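Local coordinates for carboxylesterase SOBER1 (Arabidopsis thaliana, PDB 6AVX), which hydrolyses short-chain carboxylic esters and phosphatidylcholine and dampens the hypersensitive response that the bacterial effector AvrBsT triggers in the plant, at residues Ile24-Leu33 with Asn198-Lys209; Val135-Phe145 with Ala173-Gly181. The protein carries 1 engineered substitution. One frame throughout, in Å; residues are numbered along the deposited sequence.

Contact 1: Ile24-Leu33 with Asn198-Lys209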
loop_
_atom_site.group_PDB
_atom_site.type_symbol
_atom_site.label_atom_id
_atom_site.label_comp_id
_atom_site.label_asym_id
_atom_site.label_seq_id
_atom_site.Cartn_x
_atom_site.Cartn_y
_atom_site.Cartn_z
ATOM N N ILE A 24 7.292 1.135 13.418
ATOM C CA ILE A 24 6.735 -0.112 12.900
ATOM C C ILE A 24 7.839 -1.126 12.652
ATOM O O ILE A 24 7.655 -2.328 12.869
ATOM C CB ILE A 24 5.922 0.167 11.623
ATOM C CG1 ILE A 24 4.596 0.814 11.997
ATOM C CG2 ILE A 24 5.699 -1.109 10.785
ATOM C CD1 ILE A 24 3.775 1.291 10.819
ATOM N N GLN A 25 9.002 -0.666 12.189
ATOM C CA GLN A 25 10.074 -1.595 11.846
ATOM C C GLN A 25 10.542 -2.394 13.050
ATOM O O GLN A 25 11.073 -3.503 12.882
ATOM C CB GLN A 25 11.249 -0.871 11.190
ATOM C CG GLN A 25 12.076 -0.007 12.129
ATOM C CD GLN A 25 12.981 0.938 11.357
ATOM O OE1 GLN A 25 14.108 0.591 10.997
ATOM N NE2 GLN A 25 12.477 2.123 11.057
ATOM N N THR A 26 10.369 -1.856 14.262
ATOM C CA THR A 26 10.796 -2.551 15.472
ATOM C C THR A 26 9.912 -3.736 15.804
ATOM O O THR A 26 10.280 -4.527 16.672
ATOM C CB THR A 26 10.878 -1.608 16.686
ATOM O OG1 THR A 26 9.566 -1.232 17.128
ATOM C CG2 THR A 26 11.678 -0.381 16.352
ATOM N N GLN A 27 8.754 -3.881 15.157
ATOM C CA GLN A 27 7.945 -5.082 15.314
ATOM C C GLN A 27 8.399 -6.211 14.400
ATOM O O GLN A 27 7.915 -7.339 14.538
ATOM C CB GLN A 27 6.475 -4.750 15.045
ATOM C CG GLN A 27 5.886 -3.805 16.072
ATOM C CD GLN A 27 5.966 -4.380 17.465
ATOM O OE1 GLN A 27 5.667 -5.555 17.673
ATOM N NE2 GLN A 27 6.391 -3.566 18.419
ATOM N N PHE A 28 9.310 -5.932 13.475
ATOM C CA PHE A 28 9.862 -6.935 12.569
ATOM C C PHE A 28 11.198 -7.339 13.179
ATOM O O PHE A 28 12.260 -6.803 12.849
ATOM C CB PHE A 28 10.029 -6.353 11.165
ATOM C CG PHE A 28 8.724 -6.074 10.462
ATOM C CD1 PHE A 28 7.864 -5.079 10.906
ATOM C CD2 PHE A 28 8.362 -6.802 9.340
ATOM C CE1 PHE A 28 6.656 -4.826 10.257
ATOM C CE2 PHE A 28 7.158 -6.553 8.689
ATOM C CZ PHE A 28 6.310 -5.568 9.151
ATOM N N LYS A 29 11.126 -8.279 14.122
ATOM C CA LYS A 29 12.240 -8.625 15.000
ATOM C C LYS A 29 13.034 -9.836 14.534
ATOM O O LYS A 29 13.994 -10.225 15.210
ATOM C CB LYS A 29 11.719 -8.872 16.420
ATOM C CG LYS A 29 11.100 -7.657 17.043
ATOM C CD LYS A 29 10.703 -7.938 18.475
ATOM C CE LYS A 29 9.998 -6.763 19.125
ATOM N NZ LYS A 29 10.891 -5.599 19.313
ATOM N N SER A 30 12.687 -10.432 13.404
ATOM C CA SER A 30 13.352 -11.652 12.972
ATOM C C SER A 30 14.786 -11.393 12.527
ATOM O O SER A 30 15.141 -10.307 12.068
ATOM C CB SER A 30 12.594 -12.294 11.817
ATOM O OG SER A 30 12.613 -11.460 10.674
ATOM N N SER A 31 15.614 -12.433 12.631
ATOM C CA SER A 31 16.945 -12.373 12.034
ATOM C C SER A 31 16.868 -12.084 10.543
ATOM O O SER A 31 17.672 -11.317 10.005
ATOM C CB SER A 31 17.692 -13.680 12.277
ATOM O OG SER A 31 17.888 -13.905 13.654
ATOM N N GLU A 32 15.892 -12.682 9.857
ATOM C CA GLU A 32 15.812 -12.587 8.407
ATOM C C GLU A 32 15.566 -11.167 7.935
ATOM O O GLU A 32 16.017 -10.792 6.849
ATOM C CB GLU A 32 14.702 -13.501 7.883
ATOM C CG GLU A 32 15.010 -14.988 7.982
ATOM C CD GLU A 32 14.678 -15.609 9.328
ATOM O OE1 GLU A 32 14.297 -14.909 10.298
ATOM O OE2 GLU A 32 14.783 -16.854 9.415
ATOM N N LEU A 33 14.830 -10.372 8.692
ATOM C CA LEU A 33 14.574 -9.000 8.291
ATOM C C LEU A 33 15.496 -8.005 8.976
ATOM O O LEU A 33 15.366 -6.798 8.759
ATOM C CB LEU A 33 13.101 -8.655 8.520
ATOM C CG LEU A 33 12.093 -9.471 7.681
ATOM C CD1 LEU A 33 10.831 -8.665 7.521
ATOM C CD2 LEU A 33 12.629 -9.876 6.313
ATOM N N ASN A 198 -0.220 -5.709 16.134
ATOM C CA ASN A 198 1.101 -6.320 16.062
ATOM C C ASN A 198 1.038 -7.678 15.382
ATOM O O ASN A 198 1.936 -8.027 14.612
ATOM C CB ASN A 198 1.728 -6.418 17.453
ATOM C CG ASN A 198 2.292 -5.085 17.933
ATOM O OD1 ASN A 198 2.521 -4.164 17.142
ATOM N ND2 ASN A 198 2.537 -4.983 19.235
ATOM N N LYS A 199 -0.029 -8.441 15.604
ATOM C CA LYS A 199 -0.131 -9.737 14.944
ATOM C C LYS A 199 -0.237 -9.573 13.433
ATOM O O LYS A 199 0.283 -10.397 12.670
ATOM C CB LYS A 199 -1.314 -10.535 15.492
ATOM C CG LYS A 199 -2.685 -9.947 15.193
ATOM C CD LYS A 199 -3.796 -10.752 15.870
ATOM C CE LYS A 199 -3.806 -10.569 17.388
ATOM N NZ LYS A 199 -4.053 -9.151 17.804
ATOM N N GLU A 200 -0.936 -8.532 12.985
ATOM C CA GLU A 200 -1.028 -8.232 11.561
ATOM C C GLU A 200 0.354 -7.959 10.971
ATOM O O GLU A 200 0.679 -8.434 9.870
ATOM C CB GLU A 200 -1.955 -7.026 11.422
ATOM C CG GLU A 200 -2.222 -6.571 10.039
ATOM C CD GLU A 200 -3.041 -5.288 10.029
ATOM O OE1 GLU A 200 -3.600 -4.958 8.953
ATOM O OE2 GLU A 200 -3.145 -4.615 11.077
ATOM N N LEU A 201 1.193 -7.228 11.705
ATOM C CA LEU A 201 2.558 -6.968 11.261
ATOM C C LEU A 201 3.386 -8.246 11.242
ATOM O O LEU A 201 4.186 -8.455 10.325
ATOM C CB LEU A 201 3.220 -5.916 12.156
ATOM C CG LEU A 201 2.610 -4.518 12.106
ATOM C CD1 LEU A 201 3.315 -3.620 13.085
ATOM C CD2 LEU A 201 2.700 -3.957 10.687
ATOM N N LYS A 202 3.230 -9.107 12.251
ATOM C CA LYS A 202 3.997 -10.349 12.260
ATOM C C LYS A 202 3.640 -11.218 11.062
ATOM O O LYS A 202 4.494 -11.923 10.515
ATOM C CB LYS A 202 3.730 -11.130 13.545
ATOM C CG LYS A 202 4.109 -10.440 14.829
ATOM C CD LYS A 202 5.564 -10.121 14.917
ATOM C CE LYS A 202 5.889 -9.567 16.302
ATOM N NZ LYS A 202 7.317 -9.215 16.441
ATOM N N TYR A 203 2.372 -11.224 10.665
ATOM C CA TYR A 203 1.980 -11.997 9.494
ATOM C C TYR A 203 2.591 -11.423 8.223
ATOM O O TYR A 203 3.056 -12.174 7.349
ATOM C CB TYR A 203 0.463 -12.010 9.385
ATOM C CG TYR A 203 -0.071 -13.044 8.434
ATOM C CD1 TYR A 203 -0.237 -14.356 8.851
ATOM C CD2 TYR A 203 -0.422 -12.727 7.127
ATOM C CE1 TYR A 203 -0.732 -15.323 8.002
ATOM C CE2 TYR A 203 -0.923 -13.692 6.268
ATOM C CZ TYR A 203 -1.065 -14.988 6.714
ATOM O OH TYR A 203 -1.560 -15.957 5.876
ATOM N N ILE A 204 2.625 -10.092 8.101
ATOM C CA ILE A 204 3.331 -9.475 6.986
ATOM C C ILE A 204 4.800 -9.872 7.005
ATOM O O ILE A 204 5.384 -10.191 5.958
ATOM C CB ILE A 204 3.133 -7.947 7.009
ATOM C CG1 ILE A 204 1.665 -7.599 6.737
ATOM C CG2 ILE A 204 4.061 -7.266 5.996
ATOM C CD1 ILE A 204 1.272 -6.228 7.196
ATOM N N GLU A 205 5.435 -9.832 8.180
ATOM C CA GLU A 205 6.838 -10.237 8.275
ATOM C C GLU A 205 7.026 -11.660 7.778
ATOM O O GLU A 205 7.958 -11.943 7.022
ATOM C CB GLU A 205 7.327 -10.118 9.716
ATOM C CG GLU A 205 8.772 -10.606 9.905
ATOM C CD GLU A 205 9.276 -10.422 11.312
ATOM O OE1 GLU A 205 8.470 -10.638 12.239
ATOM O OE2 GLU A 205 10.440 -10.030 11.479
ATOM N N SER A 206 6.151 -12.569 8.195
ATOM C CA SER A 206 6.259 -13.957 7.753
ATOM C C SER A 206 6.097 -14.070 6.242
ATOM O O SER A 206 6.768 -14.887 5.600
ATOM C CB SER A 206 5.217 -14.812 8.465
ATOM O OG SER A 206 5.484 -14.878 9.851
ATOM N N TRP A 207 5.179 -13.288 5.664
ATOM C CA TRP A 207 4.978 -13.275 4.216
ATOM C C TRP A 207 6.209 -12.745 3.488
ATOM O O TRP A 207 6.632 -13.325 2.486
ATOM C CB TRP A 207 3.727 -12.451 3.925
ATOM C CG TRP A 207 3.461 -12.040 2.506
ATOM C CD1 TRP A 207 2.845 -12.763 1.527
ATOM C CD2 TRP A 207 3.742 -10.754 1.942
ATOM N NE1 TRP A 207 2.737 -11.994 0.381
ATOM C CE2 TRP A 207 3.281 -10.761 0.614
ATOM C CE3 TRP A 207 4.329 -9.597 2.441
ATOM C CZ2 TRP A 207 3.399 -9.647 -0.224
ATOM C CZ3 TRP A 207 4.448 -8.498 1.609
ATOM C CH2 TRP A 207 3.981 -8.532 0.299
ATOM N N ILE A 208 6.823 -11.673 3.986
ATOM C CA ILE A 208 8.069 -11.200 3.389
ATOM C C ILE A 208 9.133 -12.286 3.448
ATOM O O ILE A 208 9.836 -12.544 2.463
ATOM C CB ILE A 208 8.544 -9.900 4.062
ATOM C CG1 ILE A 208 7.554 -8.774 3.772
ATOM C CG2 ILE A 208 9.917 -9.519 3.547
ATOM C CD1 ILE A 208 7.858 -7.467 4.504
ATOM N N LYS A 209 9.275 -12.933 4.608
ATOM C CA LYS A 209 10.257 -14.007 4.750
ATOM C C LYS A 209 10.014 -15.117 3.743
ATOM O O LYS A 209 10.961 -15.643 3.149
ATOM C CB LYS A 209 10.217 -14.569 6.163
ATOM C CG LYS A 209 10.825 -13.610 7.179
ATOM C CD LYS A 209 10.606 -14.051 8.606
ATOM C CE LYS A 209 11.097 -15.456 8.837
ATOM N NZ LYS A 209 11.072 -15.787 10.296
HETATM O O HOH W 1 9.159 -10.380 14.725
HETATM O O HOH W 2 12.666 -18.353 9.643
#

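Contact 2: Val135-Phe145 with Ala173-Gly181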
loop_
_atom_site.group_PDB
_atom_site.type_symbol
_atom_site.label_atom_id
_atom_site.label_comp_id
_atom_site.label_asym_id
_atom_site.label_seq_id
_atom_site.Cartn_x
_atom_site.Cartn_y
_atom_site.Cartn_z
ATOM N N VAL A 135 -9.102 0.231 -3.511
ATOM C CA VAL A 135 -8.668 0.302 -4.901
ATOM C C VAL A 135 -8.850 1.742 -5.370
ATOM O O VAL A 135 -9.993 2.211 -5.438
ATOM C CB VAL A 135 -9.455 -0.670 -5.784
ATOM C CG1 VAL A 135 -8.955 -0.594 -7.222
ATOM C CG2 VAL A 135 -9.299 -2.092 -5.261
ATOM N N PRO A 136 -7.774 2.481 -5.683
ATOM C CA PRO A 136 -7.912 3.925 -5.872
ATOM C C PRO A 136 -8.095 4.338 -7.314
ATOM O O PRO A 136 -7.818 5.484 -7.672
ATOM C CB PRO A 136 -6.591 4.458 -5.315
ATOM C CG PRO A 136 -5.640 3.442 -5.731
ATOM C CD PRO A 136 -6.348 2.111 -5.596
ATOM N N PHE A 137 -8.585 3.428 -8.135
ATOM C CA PHE A 137 -8.859 3.725 -9.532
ATOM C C PHE A 137 -9.871 2.714 -10.046
ATOM O O PHE A 137 -10.204 1.746 -9.373
ATOM C CB PHE A 137 -7.571 3.825 -10.382
ATOM C CG PHE A 137 -6.470 2.828 -10.038
ATOM C CD1 PHE A 137 -6.752 1.519 -9.689
ATOM C CD2 PHE A 137 -5.138 3.208 -10.125
ATOM C CE1 PHE A 137 -5.716 0.621 -9.405
ATOM C CE2 PHE A 137 -4.115 2.327 -9.862
ATOM C CZ PHE A 137 -4.402 1.031 -9.502
ATOM N N THR A 138 -10.397 2.979 -11.245
ATOM C CA THR A 138 -11.356 2.091 -11.884
ATOM C C THR A 138 -10.619 1.082 -12.760
ATOM O O THR A 138 -9.398 1.149 -12.950
ATOM C CB THR A 138 -12.345 2.854 -12.769
ATOM O OG1 THR A 138 -11.669 3.282 -13.954
ATOM C CG2 THR A 138 -12.962 4.062 -12.051
ATOM N N SER A 139 -11.373 0.149 -13.332
ATOM C CA SER A 139 -10.785 -0.835 -14.222
ATOM C C SER A 139 -10.228 -0.223 -15.508
ATOM O O SER A 139 -9.512 -0.915 -16.228
ATOM C CB SER A 139 -11.804 -1.906 -14.570
ATOM O OG SER A 139 -12.911 -1.305 -15.190
ATOM N N SER A 140 -10.502 1.047 -15.803
ATOM C CA SER A 140 -9.920 1.688 -16.987
ATOM C C SER A 140 -8.397 1.674 -16.958
ATOM O O SER A 140 -7.769 1.711 -18.025
ATOM C CB SER A 140 -10.407 3.132 -17.133
ATOM O OG SER A 140 -9.944 3.938 -16.080
ATOM N N ILE A 141 -7.783 1.589 -15.775
ATOM C CA ILE A 141 -6.330 1.620 -15.675
ATOM C C ILE A 141 -5.686 0.262 -15.931
ATOM O O ILE A 141 -4.471 0.198 -16.141
ATOM C CB ILE A 141 -5.916 2.134 -14.280
ATOM C CG1 ILE A 141 -4.435 2.494 -14.218
ATOM C CG2 ILE A 141 -6.157 1.096 -13.215
ATOM C CD1 ILE A 141 -4.076 3.662 -15.019
ATOM N N ILE A 142 -6.451 -0.831 -15.866
ATOM C CA ILE A 142 -5.854 -2.162 -15.875
ATOM C C ILE A 142 -5.030 -2.390 -17.133
ATOM O O ILE A 142 -3.992 -3.058 -17.091
ATOM C CB ILE A 142 -6.941 -3.236 -15.685
ATOM C CG1 ILE A 142 -7.477 -3.187 -14.245
ATOM C CG2 ILE A 142 -6.398 -4.624 -16.024
ATOM C CD1 ILE A 142 -8.668 -4.086 -13.972
ATOM N N SER A 143 -5.476 -1.849 -18.270
ATOM C CA SER A 143 -4.749 -2.004 -19.519
ATOM C C SER A 143 -3.346 -1.423 -19.449
ATOM O O SER A 143 -2.528 -1.717 -20.333
ATOM C CB SER A 143 -5.539 -1.335 -20.638
ATOM O OG SER A 143 -5.778 0.026 -20.360
ATOM N N GLN A 144 -3.048 -0.595 -18.452
ATOM C CA GLN A 144 -1.758 0.051 -18.337
ATOM C C GLN A 144 -0.833 -0.625 -17.330
ATOM O O GLN A 144 0.306 -0.176 -17.165
ATOM C CB GLN A 144 -1.946 1.530 -17.985
ATOM C CG GLN A 144 -2.923 2.260 -18.911
ATOM C CD GLN A 144 -2.680 1.984 -20.386
ATOM O OE1 GLN A 144 -3.569 1.463 -21.069
ATOM N NE2 GLN A 144 -1.506 2.338 -20.887
ATOM N N PHE A 145 -1.276 -1.676 -16.660
ATOM C CA PHE A 145 -0.403 -2.363 -15.727
ATOM C C PHE A 145 0.672 -3.096 -16.518
ATOM O O PHE A 145 0.336 -3.911 -17.386
ATOM C CB PHE A 145 -1.169 -3.372 -14.900
ATOM C CG PHE A 145 -2.191 -2.785 -13.956
ATOM C CD1 PHE A 145 -2.228 -1.448 -13.648
ATOM C CD2 PHE A 145 -3.120 -3.620 -13.363
ATOM C CE1 PHE A 145 -3.173 -0.955 -12.751
ATOM C CE2 PHE A 145 -4.053 -3.140 -12.478
ATOM C CZ PHE A 145 -4.084 -1.809 -12.171
ATOM N N ALA A 173 -11.183 -5.501 -3.774
ATOM C CA ALA A 173 -9.917 -5.600 -4.476
ATOM C C ALA A 173 -9.750 -6.962 -5.128
ATOM O O ALA A 173 -9.018 -7.089 -6.111
ATOM C CB ALA A 173 -8.765 -5.359 -3.508
ATOM N N LEU A 174 -10.406 -7.997 -4.592
ATOM C CA LEU A 174 -10.149 -9.346 -5.089
ATOM C C LEU A 174 -10.644 -9.524 -6.514
ATOM O O LEU A 174 -9.857 -9.966 -7.367
ATOM C CB LEU A 174 -10.708 -10.377 -4.106
ATOM C CG LEU A 174 -10.034 -10.339 -2.729
ATOM C CD1 LEU A 174 -10.667 -11.337 -1.769
ATOM C CD2 LEU A 174 -8.529 -10.570 -2.833
ATOM N N PRO A 175 -11.878 -9.185 -6.860
ATOM C CA PRO A 175 -12.261 -9.322 -8.269
ATOM C C PRO A 175 -11.541 -8.354 -9.180
ATOM O O PRO A 175 -11.288 -8.679 -10.346
ATOM C CB PRO A 175 -13.780 -9.112 -8.270
ATOM C CG PRO A 175 -14.090 -8.473 -6.966
ATOM C CD PRO A 175 -13.032 -8.892 -5.997
ATOM N N PHE A 176 -11.191 -7.171 -8.683
ATOM C CA PHE A 176 -10.399 -6.239 -9.477
ATOM C C PHE A 176 -9.048 -6.851 -9.826
ATOM O O PHE A 176 -8.616 -6.833 -10.986
ATOM C CB PHE A 176 -10.232 -4.941 -8.689
ATOM C CG PHE A 176 -9.437 -3.898 -9.409
ATOM C CD1 PHE A 176 -10.058 -2.933 -10.162
ATOM C CD2 PHE A 176 -8.063 -3.871 -9.304
ATOM C CE1 PHE A 176 -9.316 -1.969 -10.819
ATOM C CE2 PHE A 176 -7.318 -2.906 -9.970
ATOM C CZ PHE A 176 -7.942 -1.966 -10.720
ATOM N N LEU A 177 -8.390 -7.434 -8.840
ATOM C CA LEU A 177 -7.072 -7.985 -9.073
ATOM C C LEU A 177 -7.144 -9.235 -9.935
ATOM O O LEU A 177 -6.240 -9.481 -10.737
ATOM C CB LEU A 177 -6.363 -8.223 -7.732
ATOM C CG LEU A 177 -5.993 -6.915 -7.006
ATOM C CD1 LEU A 177 -5.479 -7.176 -5.597
ATOM C CD2 LEU A 177 -4.974 -6.108 -7.800
ATOM N N LYS A 178 -8.219 -10.012 -9.817
ATOM C CA LYS A 178 -8.417 -11.140 -10.719
ATOM C C LYS A 178 -8.552 -10.662 -12.160
ATOM O O LYS A 178 -7.913 -11.211 -13.066
ATOM C CB LYS A 178 -9.648 -11.936 -10.278
ATOM C CG LYS A 178 -9.773 -13.317 -10.929
ATOM C CD LYS A 178 -8.784 -14.321 -10.351
ATOM C CE LYS A 178 -9.074 -14.639 -8.885
ATOM N NZ LYS A 178 -8.141 -15.659 -8.334
ATOM N N GLU A 179 -9.362 -9.633 -12.394
ATOM C CA GLU A 179 -9.460 -9.056 -13.733
ATOM C C GLU A 179 -8.084 -8.634 -14.234
ATOM O O GLU A 179 -7.752 -8.816 -15.413
ATOM C CB GLU A 179 -10.428 -7.864 -13.739
ATOM C CG GLU A 179 -10.574 -7.202 -15.122
ATOM C CD GLU A 179 -11.547 -6.015 -15.173
ATOM O OE1 GLU A 179 -11.642 -5.366 -16.246
ATOM O OE2 GLU A 179 -12.217 -5.712 -14.163
ATOM N N ALA A 180 -7.263 -8.090 -13.342
ATOM C CA ALA A 180 -5.956 -7.572 -13.695
ATOM C C ALA A 180 -4.897 -8.659 -13.844
ATOM O O ALA A 180 -3.776 -8.347 -14.258
ATOM C CB ALA A 180 -5.512 -6.550 -12.645
ATOM N N GLY A 181 -5.202 -9.910 -13.508
ATOM C CA GLY A 181 -4.218 -10.974 -13.581
ATOM C C GLY A 181 -3.187 -10.972 -12.476
ATOM O O GLY A 181 -2.076 -11.475 -12.665
#

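Contact 1: Ile24-Leu33 with Asn198-Lys209
Ser30 OG donates to Glu205 OE2 over 2.7 Å, from 47° above the carboxylate plane. Ser30 N donates to Glu205 OE2 over 3.0 Å, on the syn side and from the same face. Glu205 reaches them with CG anti to its backbone N (chi1 177°) and a straight chain beyond. Its other oxygen, OE1, receives a bond from a water that also accepts from Lys29 N and Lys202 NZ; bonds to both oxygens probably restrict the carboxylate's rotation. Lys202 NZ also donates directly to Gln27 O, over 2.7 Å. These bonds fix the loop between helix 18-21 and strand 37-39, at the sheet edge, onto helix 198-212 of the alpha/beta-hydrolase fold. At one end, the amides of Gln27 and Asn198 stack with planes 4° apart. At the other, Glu32 OE1 and Lys209 NZ form a salt bridge whose hydrogen bond is weak at 3.3 Å; a second water donates to Glu32 OE2 and accepts from that NZ. Beneath, Phe28 CD2 approaches Glu205 CB to 3.5 Å, while Ile204 CG2 sits at the ring edge; Trp38 meets the same ring edge-to-face. Leu33 CD2 packs on Ile208 CG2; the side chains of Ile24 and Leu201 cross at about a right angle, Ile24 CG2 4.1 Å from Leu201 CD2.

Contact 2: Val135-Phe145 with Ala173-Gly181
The Phe176 ring is held between Val135 and Ile142, one on each face. Val135 CG1 stands 3.7 Å from the ring centroid and 3° off the normal, a CH-pi contact centred on the face; on the opposite face Ile142 CD1 makes a second one, 4.1 Å from the centroid and displaced toward the rim. Phe176 reaches between them because its CG lies anti to the backbone N (chi1 -180°), which carries the ring from the helix toward residues 135-145. Thr138 O and Ile141 CG2 meet its edge near the ring plane. Phe137 is turned almost parallel to it, planes 21° apart, but the 5.8 Å between the centroids leaves the two rings barely overlapping, and their closest approach is between Phe137 CE1 and Phe176 CZ at 3.7 Å. Phe145 meets Phe176 edge against edge, CZ to CE2 4.1 Å, and along the same edge Phe145 CE2 lies 3.7 Å from Ala180 CB, while Ile142 CA covers one face of the Phe145 ring. Val135 CG2 rests 3.6 Å from Ala173 CA, and Ile142 CD1 touches the carboxylate carbon CD of Glu179 at 3.7 Å. Phe137 and Phe145 also touch helix 109-120. The arrangement is an aromatic side chain of helix 173-180, which a Schellman motif ends at Gly181, inserted into the connection between strands 127-131 and 154-159 of an alpha/beta-hydrolase sheet.

Overall arrangement
From the N terminus, the chain passes strand 7-11 and helix 18-21 before residues 24-33 supply the first side of contact 1. It then lays down strands 37-39, 102-107 and 127-131, and helices 75-94 and 109-120. Residues 135-145 open contact 2, which residues 173-181 close beyond strand 154-159, a loop of 27 intervening residues. Strand 184-189 follows, and helix 198-212 closes contact 1 across 164 residues. Contact 2 is nested within the loop of contact 1. Their centres are 28 Å apart on opposite sides of the chain's centre, and their nearest atoms, about 11 Å apart, do not touch. Contact 1 ties the N-terminal region to the last helix; contact 2 joins successive connections of the sheet.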